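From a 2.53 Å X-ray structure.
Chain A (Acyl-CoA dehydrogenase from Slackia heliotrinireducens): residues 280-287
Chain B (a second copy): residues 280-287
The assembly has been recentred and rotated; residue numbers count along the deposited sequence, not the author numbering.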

# COMPACT_ATOMS: atom_id res chain seq x y z
N ASP A 280 -1.84 10.30 22.12
CA ASP A 280 -1.79 11.69 21.68
C ASP A 280 -0.67 11.84 20.65
O ASP A 280 -0.30 12.96 20.29
CB ASP A 280 -1.56 12.65 22.87
CG ASP A 280 -2.43 12.31 24.09
OD1 ASP A 280 -1.99 12.60 25.23
OD2 ASP A 280 -3.55 11.76 23.91
N LEU A 281 -0.13 10.71 20.21
CA LEU A 281 0.95 10.68 19.20
C LEU A 281 0.36 10.59 17.82
O LEU A 281 -0.42 9.67 17.54
CB LEU A 281 1.90 9.49 19.42
CG LEU A 281 2.66 9.40 20.75
CD1 LEU A 281 3.48 8.12 20.81
CD2 LEU A 281 3.54 10.63 20.96
N GLN A 282 0.75 11.52 16.95
CA GLN A 282 0.23 11.59 15.58
C GLN A 282 0.29 10.24 14.86
O GLN A 282 -0.66 9.86 14.19
CB GLN A 282 1.00 12.65 14.79
CG GLN A 282 0.76 14.09 15.25
CD GLN A 282 1.78 15.07 14.67
OE1 GLN A 282 1.69 16.28 14.89
NE2 GLN A 282 2.76 14.54 13.94
N GLN A 283 1.42 9.53 15.01
CA GLN A 283 1.60 8.21 14.41
C GLN A 283 0.55 7.25 14.89
O GLN A 283 -0.07 6.54 14.09
CB GLN A 283 2.99 7.65 14.74
CG GLN A 283 4.15 8.41 14.09
CD GLN A 283 4.25 8.19 12.59
OE1 GLN A 283 4.45 7.07 12.13
NE2 GLN A 283 4.10 9.27 11.82
N VAL A 284 0.34 7.21 16.20
CA VAL A 284 -0.68 6.34 16.77
C VAL A 284 -2.10 6.78 16.37
O VAL A 284 -2.95 5.95 16.10
CB VAL A 284 -0.56 6.28 18.31
CG1 VAL A 284 -1.74 5.51 18.91
CG2 VAL A 284 0.74 5.65 18.69
N GLN A 285 -2.36 8.09 16.33
CA GLN A 285 -3.67 8.57 15.95
C GLN A 285 -4.01 8.10 14.55
O GLN A 285 -5.08 7.57 14.32
CB GLN A 285 -3.75 10.08 16.02
CG GLN A 285 -3.77 10.57 17.43
CD GLN A 285 -4.17 12.01 17.53
OE1 GLN A 285 -3.66 12.88 16.79
NE2 GLN A 285 -5.10 12.29 18.43
N MSE A 286 -3.08 8.25 13.63
CA MSE A 286 -3.38 7.81 12.31
C MSE A 286 -3.57 6.29 12.22
O MSE A 286 -4.50 5.81 11.57
CB MSE A 286 -2.30 8.23 11.33
CG MSE A 286 -2.58 7.59 9.98
SE MSE A 286 -1.02 6.73 9.36
CE MSE A 286 -0.21 8.38 8.72
N LYS A 287 -2.69 5.53 12.86
CA LYS A 287 -2.83 4.08 12.85
C LYS A 287 -4.22 3.68 13.35
O LYS A 287 -4.90 2.87 12.74
CB LYS A 287 -1.74 3.41 13.69
CG LYS A 287 -0.53 2.97 12.89
CD LYS A 287 0.40 2.15 13.80
CE LYS A 287 1.80 2.00 13.21
NZ LYS A 287 2.67 3.18 13.49
N ASP B 280 7.32 20.09 11.90
CA ASP B 280 7.42 19.49 13.22
C ASP B 280 6.17 18.64 13.48
O ASP B 280 5.92 18.21 14.60
CB ASP B 280 7.56 20.57 14.31
CG ASP B 280 8.57 21.67 13.95
OD1 ASP B 280 8.39 22.83 14.42
OD2 ASP B 280 9.53 21.39 13.20
N LEU B 281 5.39 18.44 12.42
CA LEU B 281 4.16 17.63 12.48
C LEU B 281 4.48 16.18 12.15
O LEU B 281 5.04 15.90 11.09
CB LEU B 281 3.09 18.14 11.51
CG LEU B 281 2.58 19.57 11.68
CD1 LEU B 281 1.59 19.92 10.58
CD2 LEU B 281 1.95 19.76 13.06
N GLN B 282 4.09 15.28 13.05
CA GLN B 282 4.36 13.85 12.90
C GLN B 282 3.96 13.32 11.52
O GLN B 282 4.71 12.56 10.91
CB GLN B 282 3.65 13.06 13.99
CG GLN B 282 4.19 13.29 15.40
CD GLN B 282 3.25 12.77 16.49
OE1 GLN B 282 3.56 12.81 17.69
NE2 GLN B 282 2.08 12.28 16.07
N GLN B 283 2.79 13.74 11.04
CA GLN B 283 2.29 13.34 9.72
C GLN B 283 3.25 13.76 8.63
O GLN B 283 3.59 12.97 7.75
CB GLN B 283 0.91 13.95 9.44
CG GLN B 283 -0.21 13.41 10.33
CD GLN B 283 -0.61 11.98 9.99
OE1 GLN B 283 -1.06 11.70 8.88
NE2 GLN B 283 -0.43 11.06 10.94
N VAL B 284 3.68 15.02 8.68
CA VAL B 284 4.63 15.53 7.71
C VAL B 284 6.01 14.86 7.85
O VAL B 284 6.66 14.56 6.86
CB VAL B 284 4.78 17.06 7.82
CG1 VAL B 284 5.90 17.56 6.91
CG2 VAL B 284 3.47 17.72 7.46
N GLN B 285 6.46 14.62 9.08
CA GLN B 285 7.74 13.97 9.28
C GLN B 285 7.75 12.61 8.63
O GLN B 285 8.66 12.28 7.90
CB GLN B 285 8.06 13.84 10.76
CG GLN B 285 8.41 15.16 11.37
CD GLN B 285 9.05 15.01 12.72
OE1 GLN B 285 8.56 14.26 13.59
NE2 GLN B 285 10.15 15.71 12.91
N MSE B 286 6.71 11.83 8.85
CA MSE B 286 6.69 10.54 8.24
C MSE B 286 6.62 10.62 6.71
O MSE B 286 7.34 9.89 6.01
CB MSE B 286 5.54 9.71 8.75
CG MSE B 286 5.47 8.42 7.94
SE MSE B 286 3.71 8.17 7.31
CE MSE B 286 3.07 7.46 9.01
N LYS B 287 5.76 11.48 6.18
CA LYS B 287 5.66 11.63 4.73
C LYS B 287 7.04 11.95 4.15
O LYS B 287 7.46 11.34 3.17
CB LYS B 287 4.65 12.70 4.35
CG LYS B 287 3.26 12.17 4.06
CD LYS B 287 2.39 13.31 3.50
CE LYS B 287 0.91 12.98 3.55
NZ LYS B 287 0.29 13.24 4.89

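This is a two-fold symmetric contact between the N-terminal ends of two helices, built from glutamine and selenomethionine side chains and without a clear hydrogen bond across it, and its centre is modelled too tightly to be taken literally. The helices begin at Gln A282 and Gln B282, with Leu A281 and Leu B281 at the N-cap positions. Backbone bonds define the first turn: in chain A, Gln A285 N donates to Leu A281 O at 2.8 Å and Met A286 N to Gln A282 O at 3.0 Å, and chain B repeats both. The helix axes are nearly perpendicular, at 86°, and approach to 9.7 Å. The backbones come nearest at the helix starts, where Gln A282 CA lies 5.4 Å from Gln B282 CA.

There, Gln A282 and Gln B282 each point the CA-to-CB bond toward the partner, and each side chain runs out in an extended m, t conformation into the other helix start. Gln A282 NE2 lies 1.8 Å from Gln B282 N, and Gln A282 CB lies 1.7 Å from Gln B282 NE2. Such separations are far below van der Waals contact and too short for a hydrogen bond; they are steric overlaps in the model. Gln A282 NE2 is also 3.0 Å from Gln B283 N, a plausible length, but both groups are donors and the pair cannot bond as modelled.

Gln A283 starts sideways, yet its m, m side chain brings the amide end closer, placing Gln A283 NE2 3.4 Å from Met B286 CB. This is packing of an amide against a methylene; the symmetric contact is equivalent.

The two selenomethionines supply the apolar component. Met A286 CE and Met B286 CE meet at 3.4 Å, a close methyl-to-methyl approach. Altogether, 486 Å² is buried, both sides summed, with Gln A282 and Gln B282 contributing the largest share in their chains.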